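Long-range contacts in acyl-CoA dehydrogenase domain protein Tcur3483 (Thermomonospora curvata, PDB 6WY9), which binds a flavin adenine dinucleotide cofactor and, as a member of the acyl-CoA dehydrogenase family, probably oxidises a CH-CH bond of its substrate: residues A27-L32 against I90-V95; G152-S157 against A197-G202; V163-E168 against G235-V240; I357-P362 against I370-R375. All coordinates share one frame; numbering follows the deposited sequence.

Contact 1 of 4, residues A27-L32 against I90-V95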
loop_
_atom_site.group_PDB
_atom_site.type_symbol
_atom_site.label_atom_id
_atom_site.label_comp_id
_atom_site.label_asym_id
_atom_site.label_seq_id
_atom_site.Cartn_x
_atom_site.Cartn_y
_atom_site.Cartn_z
ATOM N N ALA A 27 21.649 28.264 -17.416
ATOM C CA ALA A 27 22.726 28.986 -16.745
ATOM C C ALA A 27 22.178 30.102 -15.873
ATOM O O ALA A 27 22.743 30.410 -14.817
ATOM C CB ALA A 27 23.690 29.572 -17.773
ATOM N N ALA A 28 21.073 30.712 -16.308
ATOM C CA ALA A 28 20.467 31.794 -15.547
ATOM C C ALA A 28 19.898 31.283 -14.234
ATOM O O ALA A 28 20.036 31.947 -13.203
ATOM C CB ALA A 28 19.387 32.484 -16.385
ATOM N N LEU A 29 19.256 30.110 -14.245
ATOM C CA LEU A 29 18.704 29.579 -13.009
ATOM C C LEU A 29 19.807 29.159 -12.055
ATOM O O LEU A 29 19.708 29.398 -10.850
ATOM C CB LEU A 29 17.768 28.392 -13.281
ATOM C CG LEU A 29 16.419 28.526 -14.008
ATOM C CD1 LEU A 29 15.631 27.211 -13.848
ATOM C CD2 LEU A 29 15.610 29.688 -13.483
ATOM N N SER A 30 20.827 28.467 -12.564
ATOM C CA SER A 30 22.062 28.243 -11.803
ATOM C C SER A 30 22.593 29.526 -11.174
ATOM O O SER A 30 22.964 29.540 -10.002
ATOM C CB SER A 30 23.135 27.668 -12.717
ATOM O OG SER A 30 22.899 26.295 -12.877
ATOM N N GLU A 31 22.710 30.596 -11.956
ATOM C CA GLU A 31 23.243 31.834 -11.390
ATOM C C GLU A 31 22.289 32.384 -10.338
ATOM O O GLU A 31 22.717 32.936 -9.316
ATOM C CB GLU A 31 23.480 32.897 -12.472
ATOM C CG GLU A 31 24.599 32.636 -13.465
ATOM C CD GLU A 31 25.984 32.663 -12.812
ATOM O OE1 GLU A 31 26.078 33.120 -11.645
ATOM O OE2 GLU A 31 26.948 32.226 -13.465
ATOM N N LEU A 32 20.988 32.296 -10.600
ATOM C CA LEU A 32 20.018 32.730 -9.602
ATOM C C LEU A 32 20.182 31.933 -8.319
ATOM O O LEU A 32 20.202 32.489 -7.211
ATOM C CB LEU A 32 18.603 32.563 -10.152
ATOM C CG LEU A 32 17.479 32.863 -9.171
ATOM C CD1 LEU A 32 17.559 34.329 -8.726
ATOM C CD2 LEU A 32 16.186 32.583 -9.916
ATOM N N ILE A 90 8.031 30.989 -13.738
ATOM C CA ILE A 90 7.748 29.944 -12.758
ATOM C C ILE A 90 9.019 29.209 -12.369
ATOM O O ILE A 90 9.232 28.881 -11.194
ATOM C CB ILE A 90 6.703 28.969 -13.320
ATOM C CG1 ILE A 90 5.387 29.692 -13.531
ATOM C CG2 ILE A 90 6.522 27.815 -12.370
ATOM C CD1 ILE A 90 4.325 28.819 -14.145
ATOM N N SER A 91 9.846 28.879 -13.361
ATOM C CA SER A 91 11.154 28.296 -13.093
ATOM C C SER A 91 11.933 29.127 -12.078
ATOM O O SER A 91 12.417 28.600 -11.072
ATOM C CB SER A 91 11.918 28.169 -14.411
ATOM O OG SER A 91 11.120 27.439 -15.335
ATOM N N GLU A 92 12.055 30.438 -12.323
ATOM C CA GLU A 92 12.771 31.301 -11.384
ATOM C C GLU A 92 12.072 31.350 -10.022
ATOM O O GLU A 92 12.730 31.318 -8.969
ATOM C CB GLU A 92 12.914 32.714 -11.963
ATOM C CG GLU A 92 13.738 32.819 -13.256
ATOM C CD GLU A 92 13.620 34.193 -13.933
ATOM O OE1 GLU A 92 12.590 34.477 -14.583
ATOM O OE2 GLU A 92 14.559 35.002 -13.817
ATOM N N GLN A 93 10.735 31.435 -10.023
ATOM C CA GLN A 93 9.998 31.445 -8.767
ATOM C C GLN A 93 10.303 30.204 -7.941
ATOM O O GLN A 93 10.432 30.279 -6.709
ATOM C CB GLN A 93 8.484 31.566 -9.037
ATOM C CG GLN A 93 8.107 32.775 -9.884
ATOM C CD GLN A 93 6.602 32.938 -10.095
ATOM O OE1 GLN A 93 6.152 33.948 -10.641
ATOM N NE2 GLN A 93 5.820 31.949 -9.660
ATOM N N TYR A 94 10.411 29.043 -8.590
ATOM C CA TYR A 94 10.643 27.825 -7.815
ATOM C C TYR A 94 12.056 27.793 -7.258
ATOM O O TYR A 94 12.272 27.308 -6.136
ATOM C CB TYR A 94 10.372 26.577 -8.662
ATOM C CG TYR A 94 8.942 26.121 -8.539
ATOM C CD1 TYR A 94 8.227 26.356 -7.368
ATOM C CD2 TYR A 94 8.288 25.493 -9.597
ATOM C CE1 TYR A 94 6.888 25.966 -7.238
ATOM C CE2 TYR A 94 6.951 25.092 -9.479
ATOM C CZ TYR A 94 6.264 25.336 -8.298
ATOM O OH TYR A 94 4.957 24.935 -8.154
ATOM N N VAL A 95 13.028 28.306 -8.022
ATOM C CA VAL A 95 14.387 28.395 -7.484
ATOM C C VAL A 95 14.374 29.221 -6.209
ATOM O O VAL A 95 14.948 28.828 -5.191
ATOM C CB VAL A 95 15.369 28.974 -8.519
ATOM C CG1 VAL A 95 16.780 29.000 -7.929
ATOM C CG2 VAL A 95 15.375 28.168 -9.824
#
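Leu29 lays its two methyl ends over the start of helix 90-103: CD2 rests 3.7 Å from CG of Glu92, and CD1 reaches CB of Ser91 at 3.9 Å. Its CG sits beside the backbone N (chi1 -67°), which carries the branched end nearer to the other helix than its CB bond alone would. One turn on, Leu32 starts out toward helix 90-103 and crosses the Glu92 side chain at about a right angle, its CD2 3.9 Å from Glu92 CB. Both segments belong to the helical N-terminal domain of the acyl-CoA dehydrogenase fold, and here two of its helices run nearly parallel, at 25° with axes 10.0 Å apart. Val95 serves both leucines, CG2 meeting Leu29 CD2 at 4.0 Å while CB and CG1 pack on Leu32. The aliphatic part of the Glu92 side chain, CB and CG, meets the leucines; its carboxylate is held by Arg88 in a salt bridge and by a hydrogen bond with Ser89. Trp74 and Tyr77 also touch Leu32.

Contact 2 of 4, residues G152-S157 against A197-G202. With FDA (dihydroflavine-adenine dinucleotide), chain C.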
loop_
_atom_site.group_PDB
_atom_site.type_symbol
_atom_site.label_atom_id
_atom_site.label_comp_id
_atom_site.label_asym_id
_atom_site.label_seq_id
_atom_site.Cartn_x
_atom_site.Cartn_y
_atom_site.Cartn_z
ATOM N N GLY A 152 -14.750 22.623 9.817
ATOM C CA GLY A 152 -13.383 22.358 9.389
ATOM C C GLY A 152 -13.401 21.909 7.945
ATOM O O GLY A 152 -13.311 22.734 7.030
ATOM N N THR A 153 -13.549 20.607 7.711
ATOM C CA THR A 153 -13.745 20.162 6.337
ATOM C C THR A 153 -14.995 20.817 5.738
ATOM O O THR A 153 -14.983 21.264 4.584
ATOM C CB THR A 153 -13.851 18.623 6.282
ATOM O OG1 THR A 153 -12.728 18.031 6.944
ATOM C CG2 THR A 153 -13.880 18.160 4.851
ATOM N N ASP A 154 -16.090 20.885 6.515
ATOM C CA ASP A 154 -17.340 21.508 6.076
ATOM C C ASP A 154 -17.272 23.013 6.329
ATOM O O ASP A 154 -17.980 23.589 7.176
ATOM C CB ASP A 154 -18.531 20.868 6.790
ATOM C CG ASP A 154 -19.868 21.392 6.303
ATOM O OD1 ASP A 154 -19.922 22.157 5.329
ATOM O OD2 ASP A 154 -20.876 21.027 6.927
ATOM N N LEU A 155 -16.325 23.634 5.620
ATOM C CA LEU A 155 -16.042 25.044 5.859
ATOM C C LEU A 155 -17.264 25.901 5.542
ATOM O O LEU A 155 -17.505 26.909 6.216
ATOM C CB LEU A 155 -14.813 25.481 5.041
ATOM C CG LEU A 155 -14.477 26.993 5.057
ATOM C CD1 LEU A 155 -14.311 27.500 6.496
ATOM C CD2 LEU A 155 -13.248 27.361 4.182
ATOM N N ALA A 156 -18.071 25.497 4.548
ATOM C CA ALA A 156 -19.254 26.261 4.173
ATOM C C ALA A 156 -20.323 26.282 5.270
ATOM O O ALA A 156 -21.302 27.024 5.138
ATOM C CB ALA A 156 -19.848 25.731 2.857
ATOM N N SER A 157 -20.141 25.538 6.363
ATOM C CA SER A 157 -21.013 25.635 7.528
ATOM C C SER A 157 -20.528 26.629 8.570
ATOM O O SER A 157 -21.042 26.600 9.686
ATOM C CB SER A 157 -21.142 24.272 8.216
ATOM O OG SER A 157 -22.058 23.480 7.502
ATOM N N ALA A 197 -29.358 32.375 3.499
ATOM C CA ALA A 197 -28.996 31.926 2.162
ATOM C C ALA A 197 -28.445 30.507 2.174
ATOM O O ALA A 197 -27.980 30.007 3.208
ATOM C CB ALA A 197 -27.954 32.866 1.556
ATOM N N PRO A 198 -28.461 29.835 1.022
ATOM C CA PRO A 198 -27.672 28.607 0.885
ATOM C C PRO A 198 -26.306 28.838 1.509
ATOM O O PRO A 198 -25.754 29.933 1.418
ATOM C CB PRO A 198 -27.578 28.407 -0.629
ATOM C CG PRO A 198 -28.802 29.120 -1.182
ATOM C CD PRO A 198 -29.030 30.294 -0.261
ATOM N N LYS A 199 -25.785 27.819 2.195
ATOM C CA LYS A 199 -24.564 28.012 2.981
ATOM C C LYS A 199 -23.417 28.556 2.132
ATOM O O LYS A 199 -22.698 29.459 2.570
ATOM C CB LYS A 199 -24.163 26.713 3.682
ATOM C CG LYS A 199 -23.820 25.523 2.793
ATOM C CD LYS A 199 -23.750 24.246 3.658
ATOM C CE LYS A 199 -22.497 23.398 3.416
ATOM N NZ LYS A 199 -22.491 22.140 4.251
ATOM N N HIS A 200 -23.237 28.042 0.911
ATOM C CA HIS A 200 -22.191 28.557 0.031
ATOM C C HIS A 200 -22.452 29.988 -0.408
ATOM O O HIS A 200 -21.536 30.650 -0.902
ATOM C CB HIS A 200 -22.057 27.681 -1.211
ATOM C CG HIS A 200 -21.571 26.300 -0.921
ATOM N ND1 HIS A 200 -20.234 25.973 -0.888
ATOM C CD2 HIS A 200 -22.244 25.165 -0.626
ATOM C CE1 HIS A 200 -20.103 24.693 -0.589
ATOM N NE2 HIS A 200 -21.309 24.179 -0.430
ATOM N N LYS A 201 -23.676 30.481 -0.259
ATOM C CA LYS A 201 -24.019 31.809 -0.762
ATOM C C LYS A 201 -24.254 32.814 0.364
ATOM O O LYS A 201 -24.812 33.886 0.120
ATOM C CB LYS A 201 -25.235 31.724 -1.689
ATOM C CG LYS A 201 -25.221 30.457 -2.544
ATOM C CD LYS A 201 -25.564 30.663 -4.006
ATOM C CE LYS A 201 -27.037 30.939 -4.196
ATOM N NZ LYS A 201 -27.609 30.454 -5.503
ATOM N N GLY A 202 -23.832 32.489 1.590
ATOM C CA GLY A 202 -24.049 33.352 2.737
ATOM C C GLY A 202 -22.770 33.901 3.347
ATOM O O GLY A 202 -22.793 34.493 4.429
HETATM P PA FDA C . -12.384 17.559 10.508
HETATM O O1A FDA C . -12.881 17.152 11.858
HETATM O O2A FDA C . -13.309 18.342 9.562
HETATM O O5B FDA C . -12.067 16.146 9.629
HETATM C C5B FDA C . -11.153 15.382 10.369
HETATM C C4B FDA C . -10.809 14.153 9.507
HETATM O O4B FDA C . -12.133 13.544 9.125
HETATM C C3B FDA C . -10.222 14.518 8.142
HETATM O O3B FDA C . -8.845 14.609 8.168
HETATM C C2B FDA C . -10.599 13.299 7.319
HETATM O O2B FDA C . -9.835 12.082 7.667
HETATM C C1B FDA C . -12.060 12.992 7.771
HETATM N N9A FDA C . -13.097 13.556 6.910
HETATM C C8A FDA C . -13.683 14.836 6.955
HETATM N N7A FDA C . -14.649 14.982 6.056
HETATM C C5A FDA C . -14.705 13.775 5.394
HETATM C C6A FDA C . -15.507 13.345 4.325
HETATM N N6A FDA C . -16.435 14.148 3.770
HETATM N N1A FDA C . -15.371 12.097 3.829
HETATM C C2A FDA C . -14.408 11.344 4.438
HETATM N N3A FDA C . -13.559 11.617 5.458
HETATM C C4A FDA C . -13.752 12.862 5.922
HETATM N N1 FDA C . -7.133 26.805 9.014
HETATM C C2 FDA C . -7.348 28.182 8.796
HETATM O O2 FDA C . -8.512 28.628 8.692
HETATM N N3 FDA C . -6.209 28.974 8.705
HETATM C C4 FDA C . -4.884 28.495 8.827
HETATM O O4 FDA C . -3.947 29.279 8.755
HETATM C C4X FDA C . -4.758 27.080 9.051
HETATM N N5 FDA C . -3.484 26.527 9.186
HETATM C C5X FDA C . -3.363 25.343 9.864
HETATM C C6 FDA C . -2.185 24.956 10.387
HETATM C C7 FDA C . -2.111 23.735 11.102
HETATM C C7M FDA C . -0.853 23.367 11.644
HETATM C C8 FDA C . -3.178 22.929 11.255
HETATM C C8M FDA C . -3.101 21.650 11.990
HETATM C C9 FDA C . -4.384 23.306 10.690
HETATM C C9A FDA C . -4.472 24.516 10.011
HETATM N N10 FDA C . -5.686 24.918 9.427
HETATM C C10 FDA C . -5.839 26.281 9.157
HETATM C "C1'" FDA C . -6.906 24.098 9.678
HETATM C "C2'" FDA C . -7.175 23.087 8.528
HETATM O "O2'" FDA C . -7.618 23.725 7.428
HETATM C "C3'" FDA C . -8.253 22.089 9.150
HETATM O "O3'" FDA C . -7.672 21.284 10.156
HETATM C "C4'" FDA C . -8.898 21.247 8.059
HETATM O "O4'" FDA C . -9.691 22.094 7.301
HETATM C "C5'" FDA C . -9.658 20.072 8.732
HETATM O "O5'" FDA C . -10.671 20.620 9.522
HETATM P P FDA C . -10.733 19.820 10.950
HETATM O O1P FDA C . -9.402 19.953 11.512
HETATM O O2P FDA C . -11.942 20.358 11.700
HETATM O O3P FDA C . -10.940 18.200 10.652
#
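Lys199 reaches along Ala156 to Asp154, joining two loops of the beta-rich middle domain of the acyl-CoA dehydrogenase fold, one of which carries flavin-binding residues. The lysine chain crosses the aspartate at about a right angle, and NZ forms a salt bridge with Asp154 OD1 at 2.8 Å, on the syn side and 19° out of the carboxylate plane. Asp154 CG lies anti to the backbone N (chi1 -176°), bringing OD1 to the lysine although its CB bond does not aim there. The second oxygen is held within the same loop: Ser157 OG donates to Asp154 OD2 at 2.8 Å from above the carboxylate plane, so the group is gripped at both oxygens. Ala156 packs against both the lysine chain and the histidine: its CB touches Lys199 CE at 3.6 Å and lies over one face of the His200 ring, a CH-pi contact 3.8 Å from the centroid. Trp251 meets that ring edge-to-face, and Arg192 hydrogen-bonds the carbonyl oxygens of both Ala156 and Lys199, linking the two loops again. Just before Asp154, the chain turns to the cofactor. Gly152 CA comes within 3.2 Å of FDA O5', and Thr153 grips one phosphate oxygen twice, its N at 2.9 Å and its OG1 at 2.7 Å from FDA O2A.

Contact 3 of 4, residues V163-E168 against G235-V240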
loop_
_atom_site.group_PDB
_atom_site.type_symbol
_atom_site.label_atom_id
_atom_site.label_comp_id
_atom_site.label_asym_id
_atom_site.label_seq_id
_atom_site.Cartn_x
_atom_site.Cartn_y
_atom_site.Cartn_z
ATOM N N VAL A 163 -22.564 41.295 10.890
ATOM C CA VAL A 163 -23.878 41.905 10.715
ATOM C C VAL A 163 -23.707 43.375 10.347
ATOM O O VAL A 163 -22.862 44.072 10.919
ATOM C CB VAL A 163 -24.740 41.769 11.988
ATOM C CG1 VAL A 163 -24.952 40.322 12.354
ATOM C CG2 VAL A 163 -24.107 42.532 13.143
ATOM N N ARG A 164 -24.522 43.848 9.407
ATOM C CA ARG A 164 -24.465 45.251 9.000
ATOM C C ARG A 164 -25.010 46.161 10.096
ATOM O O ARG A 164 -26.109 45.936 10.613
ATOM C CB ARG A 164 -25.282 45.462 7.731
ATOM C CG ARG A 164 -24.499 45.480 6.463
ATOM C CD ARG A 164 -24.375 46.892 5.983
ATOM N NE ARG A 164 -24.185 46.930 4.544
ATOM C CZ ARG A 164 -23.928 48.038 3.873
ATOM N NH1 ARG A 164 -23.759 47.998 2.557
ATOM N NH2 ARG A 164 -23.827 49.186 4.529
ATOM N N ASP A 165 -24.256 47.194 10.449
ATOM C CA ASP A 165 -24.758 48.211 11.365
ATOM C C ASP A 165 -24.994 49.535 10.673
ATOM O O ASP A 165 -25.984 50.217 10.956
ATOM C CB ASP A 165 -23.791 48.419 12.533
ATOM C CG ASP A 165 -24.373 49.308 13.637
ATOM O OD1 ASP A 165 -25.324 50.076 13.382
ATOM O OD2 ASP A 165 -23.872 49.239 14.776
ATOM N N GLY A 166 -24.097 49.916 9.781
ATOM C CA GLY A 166 -24.373 50.996 8.867
ATOM C C GLY A 166 -23.438 50.802 7.701
ATOM O O GLY A 166 -23.667 49.930 6.856
ATOM N N ASP A 167 -22.362 51.582 7.658
ATOM C CA ASP A 167 -21.237 51.253 6.796
ATOM C C ASP A 167 -20.142 50.492 7.542
ATOM O O ASP A 167 -18.986 50.500 7.108
ATOM C CB ASP A 167 -20.676 52.517 6.156
ATOM C CG ASP A 167 -20.784 53.689 7.060
ATOM O OD1 ASP A 167 -19.913 54.584 7.005
ATOM O OD2 ASP A 167 -21.754 53.689 7.849
ATOM N N GLU A 168 -20.487 49.856 8.663
ATOM C CA GLU A 168 -19.596 48.990 9.420
ATOM C C GLU A 168 -20.189 47.590 9.478
ATOM O O GLU A 168 -21.412 47.413 9.421
ATOM C CB GLU A 168 -19.389 49.482 10.867
ATOM C CG GLU A 168 -18.506 50.707 11.065
ATOM C CD GLU A 168 -18.211 50.944 12.541
ATOM O OE1 GLU A 168 -17.084 51.375 12.879
ATOM O OE2 GLU A 168 -19.112 50.680 13.370
ATOM N N GLY A 235 -17.537 41.522 19.051
ATOM C CA GLY A 235 -17.985 42.863 18.723
ATOM C C GLY A 235 -17.028 43.632 17.857
ATOM O O GLY A 235 -17.113 44.860 17.799
ATOM N N VAL A 236 -16.109 42.947 17.174
ATOM C CA VAL A 236 -15.130 43.647 16.352
ATOM C C VAL A 236 -15.837 44.422 15.252
ATOM O O VAL A 236 -16.726 43.899 14.570
ATOM C CB VAL A 236 -14.118 42.671 15.742
ATOM C CG1 VAL A 236 -13.145 43.438 14.859
ATOM C CG2 VAL A 236 -13.392 41.902 16.830
ATOM N N ARG A 237 -15.408 45.659 15.036
ATOM C CA ARG A 237 -16.061 46.548 14.087
ATOM C C ARG A 237 -15.100 46.907 12.961
ATOM O O ARG A 237 -13.976 47.353 13.216
ATOM C CB ARG A 237 -16.572 47.804 14.812
ATOM C CG ARG A 237 -17.304 47.460 16.110
ATOM C CD ARG A 237 -18.045 48.647 16.700
ATOM N NE ARG A 237 -19.048 49.178 15.782
ATOM C CZ ARG A 237 -20.357 48.996 15.911
ATOM N NH1 ARG A 237 -20.833 48.296 16.931
ATOM N NH2 ARG A 237 -21.183 49.524 15.020
ATOM N N VAL A 238 -15.557 46.745 11.723
ATOM C CA VAL A 238 -14.725 46.976 10.542
ATOM C C VAL A 238 -15.562 47.716 9.505
ATOM O O VAL A 238 -16.733 47.365 9.304
ATOM C CB VAL A 238 -14.182 45.644 9.980
ATOM C CG1 VAL A 238 -13.234 45.874 8.803
ATOM C CG2 VAL A 238 -13.453 44.880 11.062
ATOM N N PRO A 239 -15.027 48.734 8.832
ATOM C CA PRO A 239 -15.813 49.407 7.791
ATOM C C PRO A 239 -16.230 48.423 6.709
ATOM O O PRO A 239 -15.526 47.447 6.421
ATOM C CB PRO A 239 -14.855 50.480 7.245
ATOM C CG PRO A 239 -13.533 50.128 7.736
ATOM C CD PRO A 239 -13.702 49.344 9.000
ATOM N N VAL A 240 -17.400 48.683 6.120
ATOM C CA VAL A 240 -17.940 47.823 5.068
ATOM C C VAL A 240 -17.046 47.790 3.831
ATOM O O VAL A 240 -17.076 46.807 3.082
ATOM C CB VAL A 240 -19.386 48.252 4.704
ATOM C CG1 VAL A 240 -19.762 47.814 3.291
ATOM C CG2 VAL A 240 -20.377 47.655 5.694
#
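Glu168 and Pro239 form an antiparallel, non-hydrogen-bonded pair with CA atoms 4.1 Å apart, and just beyond it Val240 N donates to Asp167 O at 2.6 Å, approaching from above the carbonyl plane. The contact lies at the end of the antiparallel sheet of the middle domain, where a tight connection joins strands 161-164 and 168-176 beside the end of strand 227-239. Arg237 bridges the two segments. Its chain bends at chi3 (60°), turning the guanidinium so that both acidic partners lie at its edge, near its plane. Side-on, NE and NH2 converge on one oxygen, Glu168 OE2, with NE at 2.8 Å on the syn side and NH2 nearly in line with the C-O bond. NH2 also donates to Asp165 OD2 at 2.7 Å, a straighter bond of 163°, though it meets that carboxylate from above, the two planes being 64° apart. On the other side of the turn Val240 CG2 lies over one face of the Arg164 guanidinium, 3.8 Å above its plane and toward the rim. Phe169 packs against both Arg164 and Val240. Two carboxylates sharing one guanidinium nitrogen bring like charges together, and the positive charge of Arg237 probably offsets their repulsion, in a salt-bridge network that links the loop to the strand at the protein surface.

Contact 4 of 4, residues I357-P362 against I370-R375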
loop_
_atom_site.group_PDB
_atom_site.type_symbol
_atom_site.label_atom_id
_atom_site.label_comp_id
_atom_site.label_asym_id
_atom_site.label_seq_id
_atom_site.Cartn_x
_atom_site.Cartn_y
_atom_site.Cartn_z
ATOM N N ILE A 357 16.287 10.925 16.552
ATOM C CA ILE A 357 16.875 11.970 17.389
ATOM C C ILE A 357 16.325 13.318 16.932
ATOM O O ILE A 357 16.361 13.637 15.737
ATOM C CB ILE A 357 18.412 11.931 17.334
ATOM C CG1 ILE A 357 18.932 10.531 17.758
ATOM C CG2 ILE A 357 19.004 13.061 18.193
ATOM C CD1 ILE A 357 20.496 10.453 17.886
ATOM N N ARG A 358 15.756 14.075 17.881
ATOM C CA ARG A 358 15.167 15.379 17.615
ATOM C C ARG A 358 16.245 16.424 17.265
ATOM O O ARG A 358 17.412 16.286 17.650
ATOM C CB ARG A 358 14.354 15.851 18.840
ATOM C CG ARG A 358 12.970 15.121 18.999
ATOM C CD ARG A 358 12.269 15.380 20.344
ATOM N NE ARG A 358 10.978 14.706 20.306
ATOM C CZ ARG A 358 9.824 15.309 20.015
ATOM N NH1 ARG A 358 9.797 16.630 19.810
ATOM N NH2 ARG A 358 8.691 14.600 19.974
ATOM N N PRO A 359 15.858 17.482 16.538
ATOM C CA PRO A 359 16.780 18.603 16.279
ATOM C C PRO A 359 17.401 19.078 17.573
ATOM O O PRO A 359 16.740 19.138 18.609
ATOM C CB PRO A 359 15.868 19.689 15.679
ATOM C CG PRO A 359 14.675 18.874 15.079
ATOM C CD PRO A 359 14.477 17.755 16.072
ATOM N N GLU A 360 18.670 19.458 17.525
ATOM C CA GLU A 360 19.338 20.043 18.697
ATOM C C GLU A 360 19.685 19.002 19.761
ATOM O O GLU A 360 20.131 19.384 20.854
ATOM C CB GLU A 360 18.505 21.138 19.394
ATOM C CG GLU A 360 17.604 21.993 18.492
ATOM C CD GLU A 360 18.324 23.183 17.907
ATOM O OE1 GLU A 360 19.499 23.008 17.515
ATOM O OE2 GLU A 360 17.727 24.285 17.850
ATOM N N SER A 361 19.407 17.733 19.528
ATOM C CA SER A 361 19.983 16.764 20.441
ATOM C C SER A 361 21.191 16.116 19.785
ATOM O O SER A 361 21.246 15.990 18.553
ATOM C CB SER A 361 18.985 15.664 20.837
ATOM O OG SER A 361 18.115 16.074 21.884
ATOM N N PRO A 362 22.134 15.657 20.604
ATOM C CA PRO A 362 23.363 15.065 20.059
ATOM C C PRO A 362 23.082 13.813 19.256
ATOM O O PRO A 362 22.290 12.961 19.665
ATOM C CB PRO A 362 24.196 14.734 21.308
ATOM C CG PRO A 362 23.620 15.490 22.397
ATOM C CD PRO A 362 22.175 15.817 22.065
ATOM N N ILE A 370 14.497 15.654 9.196
ATOM C CA ILE A 370 13.544 14.638 8.749
ATOM C C ILE A 370 12.734 14.126 9.930
ATOM O O ILE A 370 11.538 13.820 9.803
ATOM C CB ILE A 370 14.275 13.503 8.022
ATOM C CG1 ILE A 370 14.862 14.052 6.695
ATOM C CG2 ILE A 370 13.276 12.326 7.752
ATOM C CD1 ILE A 370 15.990 13.192 6.086
ATOM N N GLU A 371 13.370 14.029 11.097
ATOM C CA GLU A 371 12.609 13.714 12.301
ATOM C C GLU A 371 11.524 14.775 12.547
ATOM O O GLU A 371 10.363 14.438 12.791
ATOM C CB GLU A 371 13.560 13.590 13.484
ATOM C CG GLU A 371 12.944 12.916 14.724
ATOM C CD GLU A 371 12.019 13.833 15.500
ATOM O OE1 GLU A 371 12.279 15.065 15.541
ATOM O OE2 GLU A 371 11.042 13.307 16.094
ATOM N N GLN A 372 11.881 16.070 12.508
ATOM C CA GLN A 372 10.855 17.079 12.773
ATOM C C GLN A 372 9.799 17.151 11.653
ATOM O O GLN A 372 8.592 17.281 11.936
ATOM C CB GLN A 372 11.490 18.450 13.010
ATOM C CG GLN A 372 10.412 19.536 13.178
ATOM C CD GLN A 372 10.980 20.813 13.723
ATOM O OE1 GLN A 372 12.120 21.151 13.434
ATOM N NE2 GLN A 372 10.202 21.530 14.534
ATOM N N LEU A 373 10.216 16.989 10.386
ATOM C CA LEU A 373 9.263 17.042 9.271
ATOM C C LEU A 373 8.288 15.881 9.313
ATOM O O LEU A 373 7.141 16.034 8.897
ATOM C CB LEU A 373 10.003 17.060 7.914
ATOM C CG LEU A 373 10.592 18.443 7.548
ATOM C CD1 LEU A 373 11.569 18.352 6.371
ATOM C CD2 LEU A 373 9.482 19.483 7.253
ATOM N N SER A 374 8.728 14.705 9.777
ATOM C CA SER A 374 7.792 13.601 9.998
ATOM C C SER A 374 6.669 13.985 10.952
ATOM O O SER A 374 5.549 13.471 10.826
ATOM C CB SER A 374 8.511 12.390 10.598
ATOM O OG SER A 374 9.423 11.842 9.674
ATOM N N ARG A 375 6.961 14.818 11.947
ATOM C CA ARG A 375 5.910 15.214 12.878
ATOM C C ARG A 375 5.034 16.324 12.323
ATOM O O ARG A 375 4.029 16.665 12.957
ATOM C CB ARG A 375 6.518 15.658 14.224
ATOM C CG ARG A 375 7.336 14.567 14.914
ATOM C CD ARG A 375 7.869 15.087 16.231
ATOM N NE ARG A 375 9.224 15.633 16.121
ATOM C CZ ARG A 375 9.561 16.904 16.364
ATOM N NH1 ARG A 375 8.622 17.826 16.677
ATOM N NH2 ARG A 375 10.846 17.252 16.256
#
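A type II beta turn from Arg358 to Ser361, in the loop before helix 369-380 of the helical C-terminal domain, sets Arg358 and Pro359 against that helix. Glu371 starts toward the turn, and a bend at chi2 (-77°) brings its OE1 to 3.5 Å from both Arg358 CG and Pro359 CD. The same carboxylate is gripped side-on from one turn further along the helix: Arg375 NH2 donates to the syn lone pair of Glu371 OE1 at 2.7 Å, and Arg375 NE meets Glu371 OE2 at 3.0 Å. This i to i+4 salt bridge presents the face of the Arg375 guanidinium to the turn. Arg358, extended from CG to NE, lies flat upon it with centres 4.0 Å apart and planes at 27°, NH1 sitting 3.4 Å above the centre of the Arg375 guanidinium. The Glu371 carboxylate, near Arg358 although no N-H of that arginine points at it, probably tempers the charge repulsion of this stack, and Arg358 NH2 is hydrogen-bonded to the backbone of a neighbouring subunit. Pro359 CD touches the edge of Arg375, while Pro359 CG lies 3.8 Å from Gln372 CB. Gln372 NE2 hydrogen-bonds Gly224 O and Glu54, and Arg375 NH1 is hydrogen-bonded to Val223 O.

In the fold
From the N terminus, contact 1 closes first, bringing helix 26-41 back against helix 90-103 across a connection that is about half helix in the N-terminal domain. The chain then enters the beta-rich middle domain, where contacts 2 and 3 cross: 163-168 lies between 152-157 and 197-202, while 235-240 follows both. Their centres are about 21 Å apart without touching; contact 2 joins the cofactor-binding loop 152-157 to loop 197-202, contact 3 the far end of the antiparallel sheet. Contact 4 comes last, a short-range closure of the turn onto helix 369-380 in the C-terminal domain, its centre about 30 Å from that of contact 1. Contacts 1 and 3 lie on opposite sides of the chain's centre.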